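Local coordinates for branched-chain alpha-ketoacid decarboxylase (Lactococcus lactis, PDB 2VBF), which probably decarboxylates branched-chain and aromatic alpha-keto acids to the corresponding aldehydes, using thiamine diphosphate and a magnesium ion as cofactors, at residues T261-K266 with I279-L284; T307-G312 with K563-Q568; L377-L382 with K551-K556; Q400-F405 with K556-M561. All coordinates share one frame; numbering follows the deposited sequence.

Contact 1 (T261-K266 with I279-L284); sequences TLNFGK and IYNGKL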
loop_
_atom_site.group_PDB
_atom_site.type_symbol
_atom_site.label_atom_id
_atom_site.label_comp_id
_atom_site.label_asym_id
_atom_site.label_seq_id
_atom_site.Cartn_x
_atom_site.Cartn_y
_atom_site.Cartn_z
ATOM N N THR A 261 -5.075 7.523 31.331
ATOM C CA THR A 261 -4.777 6.651 30.200
ATOM C C THR A 261 -3.428 7.056 29.628
ATOM O O THR A 261 -2.934 8.166 29.862
ATOM C CB THR A 261 -5.850 6.718 29.069
ATOM O OG1 THR A 261 -5.696 7.928 28.313
ATOM C CG2 THR A 261 -7.267 6.650 29.642
ATOM N N LEU A 262 -2.824 6.148 28.877
ATOM C CA LEU A 262 -1.692 6.513 28.025
ATOM C C LEU A 262 -2.270 7.220 26.799
ATOM O O LEU A 262 -3.494 7.270 26.608
ATOM C CB LEU A 262 -0.913 5.265 27.591
ATOM C CG LEU A 262 -0.455 4.282 28.671
ATOM C CD1 LEU A 262 0.389 3.190 28.025
ATOM C CD2 LEU A 262 0.311 4.978 29.774
ATOM N N ASN A 263 -1.406 7.735 25.931
ATOM C CA ASN A 263 -1.884 8.237 24.643
ATOM C C ASN A 263 -2.254 7.080 23.683
ATOM O O ASN A 263 -2.927 7.303 22.677
ATOM C CB ASN A 263 -0.900 9.238 24.025
ATOM C CG ASN A 263 0.453 8.629 23.689
ATOM O OD1 ASN A 263 0.553 7.459 23.305
ATOM N ND2 ASN A 263 1.501 9.436 23.811
ATOM N N PHE A 264 -1.819 5.864 24.030
ATOM C CA PHE A 264 -2.183 4.616 23.343
ATOM C C PHE A 264 -3.381 4.082 24.119
ATOM O O PHE A 264 -3.228 3.503 25.190
ATOM C CB PHE A 264 -1.009 3.638 23.407
ATOM C CG PHE A 264 -1.199 2.322 22.675
ATOM C CD1 PHE A 264 -2.103 2.162 21.630
ATOM C CD2 PHE A 264 -0.379 1.251 23.011
ATOM C CE1 PHE A 264 -2.200 0.931 20.951
ATOM C CE2 PHE A 264 -0.466 0.026 22.355
ATOM C CZ PHE A 264 -1.381 -0.139 21.328
ATOM N N GLY A 265 -4.563 4.318 23.570
ATOM C CA GLY A 265 -5.805 4.089 24.271
ATOM C C GLY A 265 -6.468 5.352 24.795
ATOM O O GLY A 265 -7.377 5.257 25.611
ATOM N N LYS A 266 -6.058 6.532 24.315
ATOM C CA LYS A 266 -6.718 7.769 24.713
ATOM C C LYS A 266 -8.207 7.685 24.362
ATOM O O LYS A 266 -8.555 7.278 23.260
ATOM C CB LYS A 266 -6.083 8.980 24.032
ATOM C CG LYS A 266 -6.702 10.316 24.433
ATOM C CD LYS A 266 -5.921 11.494 23.867
ATOM C CE LYS A 266 -6.605 12.812 24.161
ATOM N NZ LYS A 266 -6.406 13.267 25.585
ATOM N N ILE A 279 -3.269 12.456 30.697
ATOM C CA ILE A 279 -2.510 11.418 30.023
ATOM C C ILE A 279 -1.158 11.190 30.706
ATOM O O ILE A 279 -0.357 12.122 30.856
ATOM C CB ILE A 279 -2.245 11.806 28.557
ATOM C CG1 ILE A 279 -3.557 12.050 27.820
ATOM C CG2 ILE A 279 -1.392 10.750 27.860
ATOM C CD1 ILE A 279 -4.460 10.829 27.695
ATOM N N TYR A 280 -0.928 9.953 31.140
ATOM C CA TYR A 280 0.360 9.564 31.689
ATOM C C TYR A 280 1.287 9.220 30.528
ATOM O O TYR A 280 0.978 8.338 29.732
ATOM C CB TYR A 280 0.210 8.361 32.607
ATOM C CG TYR A 280 1.499 7.932 33.273
ATOM C CD1 TYR A 280 2.198 8.796 34.117
ATOM C CD2 TYR A 280 2.017 6.666 33.067
ATOM C CE1 TYR A 280 3.377 8.395 34.748
ATOM C CE2 TYR A 280 3.195 6.258 33.690
ATOM C CZ TYR A 280 3.870 7.128 34.525
ATOM O OH TYR A 280 5.045 6.725 35.134
ATOM N N ASN A 281 2.414 9.916 30.437
ATOM C CA ASN A 281 3.401 9.655 29.391
ATOM C C ASN A 281 4.813 9.674 29.973
ATOM O O ASN A 281 5.665 10.442 29.540
ATOM C CB ASN A 281 3.232 10.677 28.267
ATOM C CG ASN A 281 3.966 10.299 26.980
ATOM O OD1 ASN A 281 4.365 9.153 26.769
ATOM N ND2 ASN A 281 4.127 11.284 26.098
ATOM N N GLY A 282 5.040 8.807 30.956
ATOM C CA GLY A 282 6.332 8.707 31.629
ATOM C C GLY A 282 6.826 10.052 32.129
ATOM O O GLY A 282 6.049 10.859 32.645
ATOM N N LYS A 283 8.120 10.307 31.959
ATOM C CA LYS A 283 8.720 11.538 32.484
ATOM C C LYS A 283 8.212 12.808 31.798
ATOM O O LYS A 283 8.373 13.898 32.345
ATOM C CB LYS A 283 10.255 11.478 32.439
ATOM C CG LYS A 283 10.884 11.817 31.096
ATOM C CD LYS A 283 12.392 11.681 31.151
ATOM C CE LYS A 283 13.045 12.170 29.866
ATOM N NZ LYS A 283 14.539 12.077 29.950
ATOM N N LEU A 284 7.573 12.667 30.633
ATOM C CA LEU A 284 6.985 13.800 29.915
ATOM C C LEU A 284 5.570 14.160 30.393
ATOM O O LEU A 284 4.949 15.072 29.847
ATOM C CB LEU A 284 6.958 13.521 28.410
ATOM C CG LEU A 284 8.306 13.202 27.744
ATOM C CD1 LEU A 284 8.122 13.033 26.243
ATOM C CD2 LEU A 284 9.339 14.271 28.032
HETATM O O HOH W 1 1.107 8.191 26.979
#
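Ile279, the parallel bridge partner of Thr261, contributes most to the contact. Its CB lies 3.9 Å from Thr261 O, and from there the side chain forks. The CG2 branch turns to the loop beyond the strand and stops 3.6 Å from Asn263 N. With CG1 anti to its own carbonyl carbon (chi1 -58°), the other branch runs past Lys266, whose NZ is 3.8 Å from CG1. The terminal CD1 ends 3.2 Å from Thr261 OG1, a tight fit of methyl against hydroxyl. That hydroxyl hands its proton to Leu262 O, while Lys266 NZ is bound by Glu271 together with the carbonyls of Ser408 and Ile410. Tyr280 N donates to Thr261 O over 3.0 Å (N-H...O angle 147°), after which the backbones part: one water accepts from Asn263 N and donates to Tyr280 O. Leu262 and Tyr280 run side by side, CD2 of the leucine at the ring edge, 4.1 Å from Tyr280 CD2. Strand 276-279 is an edge strand of the central-domain sheet within this chain, next to 259-261, so the contact ties together the loops leaving these two strands; beyond it Asn281 and Leu284 pack on helix 556-568.

Contact 2 (T307-G312 with K563-Q568); sequences TDSSTG and KLFAEQ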
loop_
_atom_site.group_PDB
_atom_site.type_symbol
_atom_site.label_atom_id
_atom_site.label_comp_id
_atom_site.label_asym_id
_atom_site.label_seq_id
_atom_site.Cartn_x
_atom_site.Cartn_y
_atom_site.Cartn_z
ATOM N N THR A 307 4.420 1.248 25.453
ATOM C CA THR A 307 5.223 1.336 24.222
ATOM C C THR A 307 6.097 2.597 24.257
ATOM O O THR A 307 5.880 3.482 25.088
ATOM C CB THR A 307 4.332 1.345 22.935
ATOM O OG1 THR A 307 3.715 2.628 22.754
ATOM C CG2 THR A 307 3.252 0.232 22.990
ATOM N N ASP A 308 7.064 2.718 23.343
ATOM C CA ASP A 308 7.964 3.892 23.395
ATOM C C ASP A 308 7.217 5.234 23.356
ATOM O O ASP A 308 7.444 6.107 24.205
ATOM C CB ASP A 308 9.117 3.837 22.350
ATOM C CG ASP A 308 8.651 3.785 20.894
ATOM O OD1 ASP A 308 7.456 3.538 20.612
ATOM O OD2 ASP A 308 9.530 3.989 20.009
ATOM N N SER A 309 6.294 5.388 22.413
ATOM C CA SER A 309 5.607 6.675 22.194
ATOM C C SER A 309 4.568 7.025 23.271
ATOM O O SER A 309 4.152 8.185 23.372
ATOM C CB SER A 309 4.933 6.701 20.819
ATOM O OG SER A 309 5.867 6.430 19.788
ATOM N N SER A 310 4.159 6.027 24.049
ATOM C CA SER A 310 3.126 6.170 25.081
ATOM C C SER A 310 3.689 6.131 26.509
ATOM O O SER A 310 2.929 6.163 27.487
ATOM C CB SER A 310 2.060 5.076 24.921
ATOM O OG SER A 310 2.613 3.779 24.994
ATOM N N THR A 311 5.016 6.072 26.637
ATOM C CA THR A 311 5.677 6.066 27.948
ATOM C C THR A 311 6.847 7.061 28.055
ATOM O O THR A 311 7.705 6.921 28.930
ATOM C CB THR A 311 6.176 4.645 28.337
ATOM O OG1 THR A 311 7.168 4.194 27.401
ATOM C CG2 THR A 311 5.016 3.666 28.392
ATOM N N GLY A 312 6.867 8.073 27.182
ATOM C CA GLY A 312 7.976 9.028 27.140
ATOM C C GLY A 312 9.304 8.320 26.942
ATOM O O GLY A 312 10.283 8.615 27.641
ATOM N N LYS A 563 13.881 14.222 20.726
ATOM C CA LYS A 563 15.232 13.959 21.205
ATOM C C LYS A 563 15.342 12.561 21.826
ATOM O O LYS A 563 16.392 11.924 21.756
ATOM C CB LYS A 563 15.656 15.059 22.188
ATOM C CG LYS A 563 15.667 16.471 21.564
ATOM C CD LYS A 563 16.708 16.584 20.449
ATOM C CE LYS A 563 16.662 17.919 19.699
ATOM N NZ LYS A 563 15.897 17.843 18.410
ATOM N N LEU A 564 14.244 12.070 22.400
ATOM C CA LEU A 564 14.224 10.737 22.986
ATOM C C LEU A 564 14.180 9.659 21.905
ATOM O O LEU A 564 14.812 8.611 22.065
ATOM C CB LEU A 564 13.055 10.587 23.961
ATOM C CG LEU A 564 13.103 11.553 25.153
ATOM C CD1 LEU A 564 11.880 11.383 26.054
ATOM C CD2 LEU A 564 14.394 11.343 25.942
ATOM N N PHE A 565 13.435 9.902 20.820
ATOM C CA PHE A 565 13.492 9.014 19.656
ATOM C C PHE A 565 14.918 8.965 19.086
ATOM O O PHE A 565 15.426 7.890 18.758
ATOM C CB PHE A 565 12.539 9.468 18.544
ATOM C CG PHE A 565 11.075 9.150 18.791
ATOM C CD1 PHE A 565 10.651 7.854 19.077
ATOM C CD2 PHE A 565 10.113 10.143 18.639
ATOM C CE1 PHE A 565 9.293 7.570 19.277
ATOM C CE2 PHE A 565 8.759 9.865 18.821
ATOM C CZ PHE A 565 8.354 8.568 19.146
ATOM N N ALA A 566 15.553 10.132 18.975
ATOM C CA ALA A 566 16.916 10.229 18.458
ATOM C C ALA A 566 17.867 9.381 19.299
ATOM O O ALA A 566 18.717 8.662 18.771
ATOM C CB ALA A 566 17.374 11.687 18.448
ATOM N N GLU A 567 17.696 9.458 20.614
ATOM C CA GLU A 567 18.532 8.736 21.568
ATOM C C GLU A 567 18.322 7.222 21.458
ATOM O O GLU A 567 19.266 6.432 21.568
ATOM C CB GLU A 567 18.191 9.236 22.969
ATOM C CG GLU A 567 19.021 8.687 24.101
ATOM C CD GLU A 567 18.792 9.487 25.378
ATOM O OE1 GLU A 567 17.723 9.312 26.017
ATOM O OE2 GLU A 567 19.671 10.315 25.719
ATOM N N GLN A 568 17.074 6.830 21.215
ATOM C CA GLN A 568 16.717 5.422 21.045
ATOM C C GLN A 568 17.407 4.796 19.836
ATOM O O GLN A 568 17.635 3.577 19.793
ATOM C CB GLN A 568 15.192 5.301 20.914
ATOM C CG GLN A 568 14.686 3.878 20.782
ATOM C CD GLN A 568 13.200 3.772 21.047
ATOM O OE1 GLN A 568 12.793 3.338 22.127
ATOM N NE2 GLN A 568 12.381 4.174 20.072
#
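Asp308 OD2 is gripped by two nitrogen partners, Gln568 NE2 across this contact and His135 ND1 of the second subunit. The bond from Gln568 NE2 to Asp308 OD2 is 2.9 Å long and close to straight (167°). It uses the anti lone pair of OD2, and the oxygen lies within a few degrees of the glutamine's amide plane; carboxylate and amide are themselves only 24° apart. With CG anti to the backbone N and the chain extended beyond it, Gln568 spans the gap to Asp308.

Phe565 enters beside this bond with its ring edge. Asp308 OD2 lies in the ring plane, 3.7 Å from Phe565 CE1, and Ser309 OG is likewise in plane at 3.3 Å from Phe565 CZ. The carboxylate plane is turned 78° from the ring; because Asp308 OD2 and Ser309 OG lie in the ring plane, both oxygens face its C-H edge. His135 of the second subunit also meets this ring, making Asp308 and Phe565 part of the dimer interface. Further along, Leu564 CD1 touches Gly312 O at 3.6 Å.

The loop is braced from within. Thr307 O receives Thr311 OG1, at 2.7 Å, and Ser310 N on opposite faces of its carbonyl plane. Ser310 OG donates to Thr307 OG1, also at 2.7 Å. In the fold, the loop following strand 298-302 of the central domain thus lies against the last turns of helix 556-568, with the second subunit alongside both.

Contact 3 (L377-L382 with K551-K556); sequences LSQDRL and KEDAPK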
loop_
_atom_site.group_PDB
_atom_site.type_symbol
_atom_site.label_atom_id
_atom_site.label_comp_id
_atom_site.label_asym_id
_atom_site.label_seq_id
_atom_site.Cartn_x
_atom_site.Cartn_y
_atom_site.Cartn_z
ATOM N N LEU A 377 -0.255 31.658 13.624
ATOM C CA LEU A 377 -0.466 30.403 14.342
ATOM C C LEU A 377 0.839 29.757 14.769
ATOM O O LEU A 377 1.781 29.661 13.987
ATOM C CB LEU A 377 -1.214 29.405 13.464
ATOM C CG LEU A 377 -2.705 29.242 13.664
ATOM C CD1 LEU A 377 -3.186 28.154 12.685
ATOM C CD2 LEU A 377 -3.068 28.875 15.104
ATOM N N SER A 378 0.867 29.309 16.019
ATOM C CA SER A 378 1.969 28.523 16.550
ATOM C C SER A 378 1.395 27.209 17.072
ATOM O O SER A 378 0.202 27.125 17.410
ATOM C CB SER A 378 2.679 29.271 17.678
ATOM O OG SER A 378 1.826 29.423 18.799
ATOM N N GLN A 379 2.250 26.198 17.150
ATOM C CA GLN A 379 1.809 24.863 17.550
ATOM C C GLN A 379 1.184 24.845 18.945
ATOM O O GLN A 379 0.070 24.378 19.112
ATOM C CB GLN A 379 2.968 23.867 17.478
ATOM C CG GLN A 379 3.359 23.482 16.064
ATOM C CD GLN A 379 2.526 22.350 15.491
ATOM O OE1 GLN A 379 1.746 21.715 16.211
ATOM N NE2 GLN A 379 2.688 22.088 14.194
ATOM N N ASP A 380 1.888 25.368 19.937
ATOM C CA ASP A 380 1.369 25.335 21.311
ATOM C C ASP A 380 0.011 26.034 21.449
ATOM O O ASP A 380 -0.904 25.502 22.084
ATOM C CB ASP A 380 2.395 25.910 22.288
ATOM C CG ASP A 380 3.612 25.013 22.446
ATOM O OD1 ASP A 380 3.482 23.774 22.288
ATOM O OD2 ASP A 380 4.706 25.543 22.721
ATOM N N ARG A 381 -0.126 27.206 20.829
ATOM C CA ARG A 381 -1.398 27.932 20.826
ATOM C C ARG A 381 -2.493 27.210 20.045
ATOM O O ARG A 381 -3.664 27.254 20.429
ATOM C CB ARG A 381 -1.205 29.354 20.276
ATOM C CG ARG A 381 -0.293 30.219 21.140
ATOM C CD ARG A 381 -1.016 30.750 22.378
ATOM N NE ARG A 381 -2.049 31.717 22.018
ATOM C CZ ARG A 381 -2.882 32.283 22.882
ATOM N NH1 ARG A 381 -2.831 31.971 24.169
ATOM N NH2 ARG A 381 -3.782 33.153 22.449
ATOM N N LEU A 382 -2.117 26.553 18.942
ATOM C CA LEU A 382 -3.066 25.779 18.159
ATOM C C LEU A 382 -3.776 24.753 19.037
ATOM O O LEU A 382 -5.007 24.658 19.005
ATOM C CB LEU A 382 -2.375 25.067 16.986
ATOM C CG LEU A 382 -3.208 24.055 16.191
ATOM C CD1 LEU A 382 -4.466 24.661 15.580
ATOM C CD2 LEU A 382 -2.370 23.411 15.080
ATOM N N LYS A 551 8.004 25.321 9.706
ATOM C CA LYS A 551 8.612 23.991 9.742
ATOM C C LYS A 551 9.397 23.719 11.031
ATOM O O LYS A 551 9.500 22.572 11.470
ATOM C CB LYS A 551 9.502 23.779 8.515
ATOM C CG LYS A 551 10.779 24.568 8.466
ATOM C CD LYS A 551 11.623 24.171 7.247
ATOM C CE LYS A 551 10.892 24.474 5.951
ATOM N NZ LYS A 551 11.708 24.188 4.756
ATOM N N GLU A 552 9.932 24.781 11.638
ATOM C CA GLU A 552 10.740 24.675 12.859
ATOM C C GLU A 552 9.894 24.571 14.123
ATOM O O GLU A 552 10.420 24.305 15.205
ATOM C CB GLU A 552 11.659 25.890 13.005
ATOM C CG GLU A 552 12.623 26.084 11.843
ATOM C CD GLU A 552 12.065 26.916 10.695
ATOM O OE1 GLU A 552 10.888 27.350 10.739
ATOM O OE2 GLU A 552 12.829 27.137 9.736
ATOM N N ASP A 553 8.591 24.787 13.984
ATOM C CA ASP A 553 7.680 24.832 15.127
ATOM C C ASP A 553 7.148 23.436 15.462
ATOM O O ASP A 553 6.584 22.755 14.612
ATOM C CB ASP A 553 6.531 25.780 14.802
ATOM C CG ASP A 553 5.628 26.074 15.992
ATOM O OD1 ASP A 553 5.979 25.758 17.145
ATOM O OD2 ASP A 553 4.540 26.630 15.738
ATOM N N ALA A 554 7.346 23.024 16.703
ATOM C CA ALA A 554 6.828 21.747 17.198
ATOM C C ALA A 554 6.212 21.950 18.584
ATOM O O ALA A 554 6.725 22.750 19.367
ATOM C CB ALA A 554 7.942 20.736 17.272
ATOM N N PRO A 555 5.126 21.225 18.893
ATOM C CA PRO A 555 4.519 21.344 20.216
ATOM C C PRO A 555 5.495 20.887 21.296
ATOM O O PRO A 555 6.348 20.040 21.038
ATOM C CB PRO A 555 3.303 20.416 20.136
ATOM C CG PRO A 555 3.641 19.449 19.083
ATOM C CD PRO A 555 4.435 20.217 18.070
ATOM N N LYS A 556 5.380 21.466 22.489
ATOM C CA LYS A 556 6.316 21.172 23.582
ATOM C C LYS A 556 6.574 19.680 23.780
ATOM O O LYS A 556 7.719 19.273 23.959
ATOM C CB LYS A 556 5.830 21.806 24.892
ATOM C CG LYS A 556 6.009 23.313 24.913
ATOM C CD LYS A 556 5.598 23.947 26.236
ATOM C CE LYS A 556 5.951 25.440 26.265
ATOM N NZ LYS A 556 5.048 26.272 25.413
HETATM O O HOH W 2 4.421 28.164 13.426
HETATM O O HOH W 3 4.992 23.046 12.545
HETATM O O HOH W 4 4.541 26.505 19.429
HETATM O O HOH W 5 6.820 24.407 21.479
#
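Gln379 and Asp553 meet with their flat groups steeply turned, amide and carboxylate planes 76° apart, where the starts of helices 379-389 and 556-568 lie side by side. Ser378 and Pro555 hold the N-cap positions of these helices, and the first N-H of each helix binds an aspartate of the other segment. Gln379 CG packs against the carboxylate, 3.4 Å from Asp553 CG, while the amide end passes on alongside Pro555, with OE1 3.6 Å from Pro555 CD. Asp553 OD2 accepts Gln379 N at 2.7 Å, from the syn side but 26° out of the carboxylate plane, and a water that also binds Leu377 O. In return, Asp380 OD1 offers its syn lone pair to Lys556 N at 3.0 Å. The two helix starts would be expected to stabilise both negative charges.

Gln379 OE1 accepts from Trp383 NE1, while Gln379 NE2 makes a weak bond to Thr402 OG1, linking the contact to the diphosphate site. One water joins Gln379 NE2 to Asp553 O, another Asp380 N to Asp553 OD1. At the solvent side the bend at the end of the Lys556 chain brings NZ to 2.8 Å from Asp380 OD2, a salt bridge approached from above the carboxylate plane, 62° out of it.

Contact 4 (Q400-F405 with K556-M561); sequences QGTSFF and KLLKKM. With TPP (thiamine diphosphate), chain F.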
loop_
_atom_site.group_PDB
_atom_site.type_symbol
_atom_site.label_atom_id
_atom_site.label_comp_id
_atom_site.label_asym_id
_atom_site.label_seq_id
_atom_site.Cartn_x
_atom_site.Cartn_y
_atom_site.Cartn_z
ATOM N N GLN A 400 0.292 10.836 13.346
ATOM C CA GLN A 400 1.692 10.864 13.787
ATOM C C GLN A 400 2.394 12.085 13.176
ATOM O O GLN A 400 2.240 12.370 11.989
ATOM C CB GLN A 400 2.407 9.560 13.399
ATOM C CG GLN A 400 1.841 8.313 14.099
ATOM C CD GLN A 400 1.846 8.451 15.611
ATOM O OE1 GLN A 400 2.907 8.474 16.245
ATOM N NE2 GLN A 400 0.656 8.545 16.205
ATOM N N GLY A 401 3.148 12.787 14.018
ATOM C CA GLY A 401 3.660 14.111 13.700
ATOM C C GLY A 401 3.229 15.115 14.746
ATOM O O GLY A 401 2.793 14.755 15.844
ATOM N N THR A 402 3.359 16.398 14.419
ATOM C CA THR A 402 2.988 17.439 15.383
ATOM C C THR A 402 1.541 17.267 15.844
ATOM O O THR A 402 1.242 17.527 17.003
ATOM C CB THR A 402 3.232 18.868 14.840
ATOM O OG1 THR A 402 2.384 19.139 13.717
ATOM C CG2 THR A 402 4.699 19.048 14.458
ATOM N N SER A 403 0.663 16.832 14.944
ATOM C CA SER A 403 -0.769 16.666 15.278
ATOM C C SER A 403 -1.001 15.695 16.446
ATOM O O SER A 403 -1.668 16.039 17.430
ATOM C CB SER A 403 -1.569 16.216 14.062
ATOM O OG SER A 403 -1.634 17.204 13.053
ATOM N N PHE A 404 -0.452 14.485 16.355
ATOM C CA PHE A 404 -0.633 13.515 17.439
ATOM C C PHE A 404 -0.066 14.038 18.746
ATOM O O PHE A 404 -0.739 13.985 19.771
ATOM C CB PHE A 404 -0.003 12.156 17.123
ATOM C CG PHE A 404 -0.166 11.159 18.234
ATOM C CD1 PHE A 404 -1.352 10.482 18.388
ATOM C CD2 PHE A 404 0.849 10.942 19.154
ATOM C CE1 PHE A 404 -1.520 9.571 19.413
ATOM C CE2 PHE A 404 0.696 10.026 20.176
ATOM C CZ PHE A 404 -0.499 9.350 20.319
ATOM N N PHE A 405 1.161 14.541 18.724
ATOM C CA PHE A 405 1.796 14.964 19.971
ATOM C C PHE A 405 1.143 16.200 20.598
ATOM O O PHE A 405 1.051 16.290 21.818
ATOM C CB PHE A 405 3.302 15.088 19.792
ATOM C CG PHE A 405 3.952 13.762 19.552
ATOM C CD1 PHE A 405 4.009 12.819 20.574
ATOM C CD2 PHE A 405 4.441 13.424 18.303
ATOM C CE1 PHE A 405 4.579 11.563 20.360
ATOM C CE2 PHE A 405 5.019 12.176 18.082
ATOM C CZ PHE A 405 5.079 11.241 19.111
ATOM N N LYS A 556 5.380 21.466 22.489
ATOM C CA LYS A 556 6.316 21.172 23.582
ATOM C C LYS A 556 6.574 19.680 23.780
ATOM O O LYS A 556 7.719 19.273 23.959
ATOM C CB LYS A 556 5.830 21.806 24.892
ATOM C CG LYS A 556 6.009 23.313 24.913
ATOM C CD LYS A 556 5.598 23.947 26.236
ATOM C CE LYS A 556 5.951 25.440 26.265
ATOM N NZ LYS A 556 5.048 26.272 25.413
ATOM N N LEU A 557 5.528 18.862 23.725
ATOM C CA LEU A 557 5.697 17.418 23.945
ATOM C C LEU A 557 6.641 16.814 22.899
ATOM O O LEU A 557 7.483 15.980 23.238
ATOM C CB LEU A 557 4.351 16.673 23.943
ATOM C CG LEU A 557 4.401 15.165 24.253
ATOM C CD1 LEU A 557 5.104 14.915 25.581
ATOM C CD2 LEU A 557 3.003 14.548 24.272
ATOM N N LEU A 558 6.505 17.240 21.642
ATOM C CA LEU A 558 7.315 16.688 20.550
ATOM C C LEU A 558 8.751 17.202 20.603
ATOM O O LEU A 558 9.686 16.487 20.239
ATOM C CB LEU A 558 6.693 16.988 19.177
ATOM C CG LEU A 558 7.469 16.529 17.936
ATOM C CD1 LEU A 558 7.847 15.051 18.042
ATOM C CD2 LEU A 558 6.659 16.780 16.681
ATOM N N LYS A 559 8.935 18.436 21.055
ATOM C CA LYS A 559 10.285 18.960 21.233
ATOM C C LYS A 559 11.081 18.035 22.151
ATOM O O LYS A 559 12.268 17.803 21.925
ATOM C CB LYS A 559 10.254 20.385 21.795
ATOM C CG LYS A 559 9.763 21.417 20.790
ATOM C CD LYS A 559 9.938 22.838 21.298
ATOM C CE LYS A 559 11.399 23.304 21.271
ATOM N NZ LYS A 559 12.008 23.229 19.907
ATOM N N LYS A 560 10.416 17.486 23.165
ATOM C CA LYS A 560 11.060 16.572 24.108
ATOM C C LYS A 560 11.172 15.163 23.535
ATOM O O LYS A 560 12.221 14.535 23.608
ATOM C CB LYS A 560 10.294 16.549 25.427
ATOM C CG LYS A 560 10.206 17.912 26.110
ATOM C CD LYS A 560 9.356 17.853 27.363
ATOM C CE LYS A 560 9.251 19.218 28.035
ATOM N NZ LYS A 560 10.593 19.716 28.495
ATOM N N MET A 561 10.085 14.681 22.944
ATOM C CA MET A 561 10.036 13.304 22.445
ATOM C C MET A 561 10.939 13.063 21.228
ATOM O O MET A 561 11.457 11.945 21.026
ATOM C CB MET A 561 8.590 12.941 22.110
ATOM C CG MET A 561 8.366 11.476 21.973
ATOM S SD MET A 561 8.578 10.571 23.515
ATOM C CE MET A 561 8.944 8.942 22.842
HETATM N "N1'" TPP F . 6.095 5.881 6.406
HETATM C "C2'" TPP F . 4.987 5.386 7.044
HETATM C CM2 TPP F . 3.994 4.576 6.258
HETATM N "N3'" TPP F . 4.819 5.629 8.384
HETATM C "C4'" TPP F . 5.747 6.359 9.096
HETATM N "N4'" TPP F . 5.551 6.551 10.379
HETATM C "C5'" TPP F . 6.867 6.891 8.447
HETATM C "C6'" TPP F . 7.040 6.643 7.092
HETATM C "C7'" TPP F . 7.887 7.725 9.188
HETATM N N3 TPP F . 7.346 9.010 9.620
HETATM C C2 TPP F . 6.834 9.311 10.869
HETATM S S1 TPP F . 6.307 10.826 11.078
HETATM C C5 TPP F . 6.758 11.187 9.563
HETATM C C4 TPP F . 7.320 10.129 8.849
HETATM C CM4 TPP F . 7.820 10.206 7.432
HETATM C C6 TPP F . 6.552 12.611 9.086
HETATM C C7 TPP F . 5.106 13.086 9.105
HETATM O O7 TPP F . 5.122 14.401 8.607
HETATM P PA TPP F . 3.821 15.323 8.618
HETATM O O1A TPP F . 2.576 14.521 8.312
HETATM O O2A TPP F . 4.042 16.443 7.619
HETATM O O3A TPP F . 3.730 15.785 10.165
HETATM P PB TPP F . 4.421 17.078 10.864
HETATM O O1B TPP F . 5.312 16.534 11.945
HETATM O O2B TPP F . 3.287 17.851 11.475
HETATM O O3B TPP F . 5.165 17.898 9.847
#
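Phe405 points its side chain at helix 556-568, and Leu557, Leu558 and Met561 meet it from different directions. Leu558 crosses it at about a right angle, its CD1 approaching the ring obliquely, 3.8 Å from Phe405 CD2. Met561 also crosses at about a right angle, with CG 4.1 Å from Phe405 CE1. Leu557 instead takes the edge: its CD2 lies near the ring plane, 4.2 Å from Phe405 CD1, and also touches the carbonyl Phe405 O at 3.6 Å. The neighbouring Phe404 CD2 covers one ring face over its centre. No hydrogen bond joins the two segments; they meet here through apolar side chains.

Leu558, with CG anti to the backbone N (chi1 177°), divides its work. CD1 serves the ring, whereas CD2 turns to Thr402 CG2 at 3.7 Å. Thr402 in turn holds thiamine diphosphate: its OG1 donates to O2B of the cofactor at 2.7 Å, and its N reaches O1B (3.2 Å) and O2B (3.3 Å). With Gly401 at the N-cap, the terminal phosphate is received at the start of helix 402-407, where the helix dipole would be expected to stabilise its negative charge.

This short helix, following strand 394-398 of the C-terminal parallel sheet, touches Ile477 of strand 473-478 through Thr402 and Ser403 and helix 556-568 through Phe405, while Leu558 also reaches Val484 of helix 483-488.

Helix 556-568 is common ground: contact 3 holds its start, contact 4 its first turns and contact 2 its end, while contact 1 packs on its flank. Contacts 1, 2 and 4 are buried; contact 3 is partly open to solvent, and it is held by aspartates, a salt bridge and four bridging waters. Contact 4 is apolar between its helices, contact 1 is the end of a parallel strand pair, and contact 2 combines an amide-carboxylate hydrogen bond with oxygens at an aromatic edge at the dimer interface. Asn263 probably bonds to Ser309 O, joining contacts 1 and 2, whereas contacts 3 and 4 share Lys556 and adjoin at the diphosphate site.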